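PDB 3EUW: Myo-inositol dehydrogenase from Corynebacterium glutamicum, which probably oxidises myo-inositol with NAD+ as the hydride acceptor, as a member of the Gfo/Idh/MocA family of oxidoreductases. Local coordinates for residues Glu30-Ala42 with Ala51-Asp65. Numbering follows the deposited sequence.
Sequences ELVVIADPFIEGA and AEAVASPDEVFARDD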
loop_
_atom_site.group_PDB
_atom_site.type_symbol
_atom_site.label_atom_id
_atom_site.label_comp_id
_atom_site.label_asym_id
_atom_site.label_seq_id
_atom_site.Cartn_x
_atom_site.Cartn_y
_atom_site.Cartn_z
ATOM N N GLU A 30 3.418 37.858 15.265
ATOM C CA GLU A 30 3.401 38.975 14.341
ATOM C C GLU A 30 4.843 39.265 13.952
ATOM O O GLU A 30 5.699 39.418 14.816
ATOM C CB GLU A 30 2.764 40.190 15.030
ATOM C CG GLU A 30 2.927 41.507 14.301
ATOM C CD GLU A 30 2.058 42.613 14.892
ATOM O OE1 GLU A 30 2.390 43.802 14.692
ATOM O OE2 GLU A 30 1.037 42.298 15.545
ATOM N N LEU A 31 5.109 39.313 12.652
ATOM C CA LEU A 31 6.449 39.595 12.148
ATOM C C LEU A 31 6.595 41.116 12.025
ATOM O O LEU A 31 5.892 41.745 11.238
ATOM C CB LEU A 31 6.634 38.936 10.781
ATOM C CG LEU A 31 7.978 39.175 10.093
ATOM C CD1 LEU A 31 9.099 38.657 10.976
ATOM C CD2 LEU A 31 7.995 38.483 8.737
ATOM N N VAL A 32 7.505 41.707 12.792
ATOM C CA VAL A 32 7.669 43.152 12.747
ATOM C C VAL A 32 8.928 43.648 12.065
ATOM O O VAL A 32 9.049 44.836 11.788
ATOM C CB VAL A 32 7.609 43.770 14.157
ATOM C CG1 VAL A 32 6.274 43.459 14.790
ATOM C CG2 VAL A 32 8.750 43.249 15.016
ATOM N N VAL A 33 9.873 42.757 11.797
ATOM C CA VAL A 33 11.087 43.185 11.125
ATOM C C VAL A 33 11.858 42.025 10.515
ATOM O O VAL A 33 11.996 40.965 11.127
ATOM C CB VAL A 33 12.014 43.981 12.084
ATOM C CG1 VAL A 33 12.547 43.072 13.179
ATOM C CG2 VAL A 33 13.163 44.604 11.302
ATOM N N ILE A 34 12.339 42.242 9.291
ATOM C CA ILE A 34 13.110 41.256 8.547
ATOM C C ILE A 34 14.472 41.866 8.210
ATOM O O ILE A 34 14.549 42.967 7.679
ATOM C CB ILE A 34 12.414 40.873 7.225
ATOM C CG1 ILE A 34 11.025 40.303 7.512
ATOM C CG2 ILE A 34 13.260 39.858 6.464
ATOM C CD1 ILE A 34 10.294 39.831 6.285
ATOM N N ALA A 35 15.542 41.144 8.527
ATOM C CA ALA A 35 16.889 41.619 8.257
ATOM C C ALA A 35 17.626 40.697 7.283
ATOM O O ALA A 35 17.564 39.468 7.395
ATOM C CB ALA A 35 17.675 41.732 9.560
ATOM N N ASP A 36 18.322 41.305 6.327
ATOM C CA ASP A 36 19.090 40.573 5.332
ATOM C C ASP A 36 19.966 41.571 4.593
ATOM O O ASP A 36 19.465 42.542 4.030
ATOM C CB ASP A 36 18.163 39.883 4.333
ATOM C CG ASP A 36 18.867 38.796 3.546
ATOM O OD1 ASP A 36 19.917 39.083 2.928
ATOM O OD2 ASP A 36 18.369 37.649 3.552
ATOM N N PRO A 37 21.288 41.353 4.592
ATOM C CA PRO A 37 22.186 42.277 3.897
ATOM C C PRO A 37 21.643 42.625 2.514
ATOM O O PRO A 37 21.748 43.769 2.062
ATOM C CB PRO A 37 23.511 41.509 3.852
ATOM C CG PRO A 37 23.092 40.062 3.973
ATOM C CD PRO A 37 22.003 40.134 5.002
ATOM N N PHE A 38 21.053 41.637 1.849
ATOM C CA PHE A 38 20.459 41.859 0.540
ATOM C C PHE A 38 19.148 42.568 0.829
ATOM O O PHE A 38 18.097 41.937 0.956
ATOM C CB PHE A 38 20.199 40.525 -0.159
ATOM C CG PHE A 38 19.641 40.669 -1.540
ATOM C CD1 PHE A 38 20.237 41.535 -2.456
ATOM C CD2 PHE A 38 18.542 39.923 -1.938
ATOM C CE1 PHE A 38 19.744 41.652 -3.749
ATOM C CE2 PHE A 38 18.039 40.031 -3.233
ATOM C CZ PHE A 38 18.644 40.899 -4.140
ATOM N N ILE A 39 19.223 43.890 0.933
ATOM C CA ILE A 39 18.064 44.703 1.267
ATOM C C ILE A 39 16.819 44.534 0.399
ATOM O O ILE A 39 15.719 44.393 0.930
ATOM C CB ILE A 39 18.454 46.206 1.337
ATOM C CG1 ILE A 39 17.303 47.009 1.943
ATOM C CG2 ILE A 39 18.833 46.732 -0.048
ATOM C CD1 ILE A 39 16.972 46.613 3.376
ATOM N N GLU A 40 16.970 44.540 -0.921
ATOM C CA GLU A 40 15.801 44.395 -1.787
ATOM C C GLU A 40 15.039 43.116 -1.461
ATOM O O GLU A 40 13.804 43.100 -1.456
ATOM C CB GLU A 40 16.204 44.385 -3.265
ATOM C CG GLU A 40 16.882 45.657 -3.743
ATOM C CD GLU A 40 18.389 45.530 -3.767
ATOM O OE1 GLU A 40 18.893 44.658 -4.506
ATOM O OE2 GLU A 40 19.068 46.295 -3.050
ATOM N N GLY A 41 15.782 42.044 -1.193
ATOM C CA GLY A 41 15.156 40.778 -0.865
ATOM C C GLY A 41 14.324 40.888 0.396
ATOM O O GLY A 41 13.202 40.381 0.461
ATOM N N ALA A 42 14.878 41.564 1.399
ATOM C CA ALA A 42 14.195 41.755 2.670
ATOM C C ALA A 42 12.968 42.646 2.514
ATOM O O ALA A 42 11.902 42.345 3.053
ATOM C CB ALA A 42 15.153 42.357 3.685
ATOM N N ALA A 51 5.630 44.447 7.308
ATOM C CA ALA A 51 6.717 44.596 8.267
ATOM C C ALA A 51 7.829 45.457 7.698
ATOM O O ALA A 51 7.861 45.726 6.501
ATOM C CB ALA A 51 7.265 43.231 8.652
ATOM N N GLU A 52 8.736 45.891 8.568
ATOM C CA GLU A 52 9.864 46.709 8.152
ATOM C C GLU A 52 10.977 45.820 7.612
ATOM O O GLU A 52 10.992 44.613 7.847
ATOM C CB GLU A 52 10.408 47.523 9.330
ATOM C CG GLU A 52 9.571 48.732 9.724
ATOM C CD GLU A 52 10.223 49.546 10.833
ATOM O OE1 GLU A 52 11.370 50.009 10.638
ATOM O OE2 GLU A 52 9.590 49.722 11.900
ATOM N N ALA A 53 11.912 46.426 6.891
ATOM C CA ALA A 53 13.034 45.693 6.332
ATOM C C ALA A 53 14.311 46.474 6.586
ATOM O O ALA A 53 14.393 47.658 6.270
ATOM C CB ALA A 53 12.833 45.485 4.835
ATOM N N VAL A 54 15.295 45.810 7.180
ATOM C CA VAL A 54 16.584 46.433 7.460
ATOM C C VAL A 54 17.667 45.494 6.948
ATOM O O VAL A 54 17.409 44.314 6.700
ATOM C CB VAL A 54 16.789 46.666 8.968
ATOM C CG1 VAL A 54 15.655 47.523 9.518
ATOM C CG2 VAL A 54 16.868 45.327 9.701
ATOM N N ALA A 55 18.881 46.004 6.804
ATOM C CA ALA A 55 19.965 45.183 6.291
ATOM C C ALA A 55 20.918 44.677 7.359
ATOM O O ALA A 55 21.652 43.720 7.130
ATOM C CB ALA A 55 20.738 45.966 5.236
ATOM N N SER A 56 20.898 45.306 8.527
ATOM C CA SER A 56 21.801 44.926 9.608
ATOM C C SER A 56 21.150 44.474 10.907
ATOM O O SER A 56 20.052 44.905 11.251
ATOM C CB SER A 56 22.732 46.099 9.925
ATOM O OG SER A 56 23.362 45.917 11.181
ATOM N N PRO A 57 21.824 43.583 11.647
ATOM C CA PRO A 57 21.255 43.121 12.916
ATOM C C PRO A 57 21.201 44.271 13.934
ATOM O O PRO A 57 20.349 44.288 14.823
ATOM C CB PRO A 57 22.197 41.982 13.333
ATOM C CG PRO A 57 23.465 42.262 12.581
ATOM C CD PRO A 57 22.979 42.760 11.253
ATOM N N ASP A 58 22.116 45.229 13.792
ATOM C CA ASP A 58 22.146 46.398 14.674
ATOM C C ASP A 58 20.798 47.107 14.613
ATOM O O ASP A 58 20.275 47.549 15.632
ATOM C CB ASP A 58 23.239 47.377 14.237
ATOM C CG ASP A 58 24.570 47.110 14.909
ATOM O OD1 ASP A 58 24.720 46.056 15.564
ATOM O OD2 ASP A 58 25.475 47.961 14.776
ATOM N N GLU A 59 20.245 47.215 13.409
ATOM C CA GLU A 59 18.958 47.866 13.207
ATOM C C GLU A 59 17.825 47.061 13.836
ATOM O O GLU A 59 16.805 47.623 14.215
ATOM C CB GLU A 59 18.700 48.069 11.715
ATOM C CG GLU A 59 19.770 48.918 11.043
ATOM C CD GLU A 59 19.642 48.943 9.533
ATOM O OE1 GLU A 59 18.671 49.543 9.021
ATOM O OE2 GLU A 59 20.511 48.353 8.859
ATOM N N VAL A 60 18.006 45.747 13.940
ATOM C CA VAL A 60 17.003 44.892 14.563
ATOM C C VAL A 60 17.027 45.122 16.071
ATOM O O VAL A 60 16.023 45.474 16.681
ATOM C CB VAL A 60 17.297 43.390 14.324
ATOM C CG1 VAL A 60 16.394 42.540 15.206
ATOM C CG2 VAL A 60 17.094 43.040 12.865
ATOM N N PHE A 61 18.196 44.911 16.660
ATOM C CA PHE A 61 18.382 45.059 18.092
ATOM C C PHE A 61 18.265 46.497 18.595
ATOM O O PHE A 61 18.416 46.764 19.790
ATOM C CB PHE A 61 19.721 44.443 18.488
ATOM C CG PHE A 61 19.746 42.949 18.352
ATOM C CD1 PHE A 61 18.911 42.157 19.134
ATOM C CD2 PHE A 61 20.571 42.333 17.420
ATOM C CE1 PHE A 61 18.894 40.766 18.987
ATOM C CE2 PHE A 61 20.560 40.946 17.268
ATOM C CZ PHE A 61 19.716 40.162 18.055
ATOM N N ALA A 62 18.001 47.419 17.677
ATOM C CA ALA A 62 17.816 48.806 18.052
ATOM C C ALA A 62 16.401 48.908 18.608
ATOM O O ALA A 62 16.099 49.827 19.362
ATOM C CB ALA A 62 17.977 49.724 16.836
ATOM N N ARG A 63 15.543 47.952 18.241
ATOM C CA ARG A 63 14.154 47.939 18.708
ATOM C C ARG A 63 14.113 47.470 20.153
ATOM O O ARG A 63 15.078 46.882 20.646
ATOM C CB ARG A 63 13.287 46.995 17.857
ATOM C CG ARG A 63 13.272 47.294 16.360
ATOM C CD ARG A 63 12.420 46.271 15.598
ATOM N NE ARG A 63 11.005 46.338 15.957
ATOM C CZ ARG A 63 10.089 47.029 15.287
ATOM N NH1 ARG A 63 10.437 47.716 14.207
ATOM N NH2 ARG A 63 8.828 47.047 15.698
ATOM N N ASP A 64 12.993 47.721 20.828
ATOM C CA ASP A 64 12.844 47.302 22.219
ATOM C C ASP A 64 11.553 46.521 22.425
ATOM O O ASP A 64 11.112 46.326 23.554
ATOM C CB ASP A 64 12.890 48.525 23.160
ATOM C CG ASP A 64 11.690 49.459 22.998
ATOM O OD1 ASP A 64 10.944 49.358 22.005
ATOM O OD2 ASP A 64 11.504 50.319 23.882
ATOM N N ASP A 65 10.967 46.059 21.324
ATOM C CA ASP A 65 9.713 45.305 21.360
ATOM C C ASP A 65 9.834 43.858 20.873
ATOM O O ASP A 65 8.828 43.168 20.751
ATOM C CB ASP A 65 8.677 46.010 20.489
ATOM C CG ASP A 65 9.067 46.011 19.020
ATOM O OD1 ASP A 65 10.273 45.957 18.732
ATOM O OD2 ASP A 65 8.180 46.080 18.153
#
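The guanidinium of R63 lies with one face over V32, whose CB comes within 3.8 Å of NH2 and whose carbonyl O stands above the plane, offset toward the rim, while acidic groups occupy its edge. There D65 is gripped side-on: R63 NH2 reaches OD2 at 2.7 Å and NE reaches OD1, which is tilted 23° from the guanidinium plane. NH1 bonds E52 OE2 in the guanidinium plane, yet arrives from above the carboxylate, 65° out of its plane. Arginine suits this place because its flat cation can rest on the side chain and carbonyl of V32 while its rim serves two carboxylates; the chain bends at chi3 (65°), which lays CD against V33 CG1 and the guanidinium over V32.

Beneath this network strands 30-35 and 52-54 run parallel. I34 turns both backbone polar atoms to strand 52-54, its N donating to E52 O and its O accepting from V54 N at 3.0 Å; D36 N to V54 O continues the pattern, whereas E52 N to V32 O is weak at 3.4 Å. V33, A35 and V54 share one face of the sheet with E52. The small A35 lets V60 CG2 approach its CB to 3.6 Å and V54 CG2 to 3.7 Å. On the other face, A53 is small enough to meet A42 of helix 39-47, and I39 sends CD1 over the backbone of V54 and A55.

Just past the strand, D36 forms an Asx turn, OD1 accepting from F38 N, while OD2 takes the backbone N of A12 in the probable GxGxxG loop. In this right-handed beta-alpha-beta unit of the Rossmann fold, apolar side chains and backbone bonds join the outermost strand to the sheet, and one cation shared by two carboxylates probably eases the repulsion between E52 and D65.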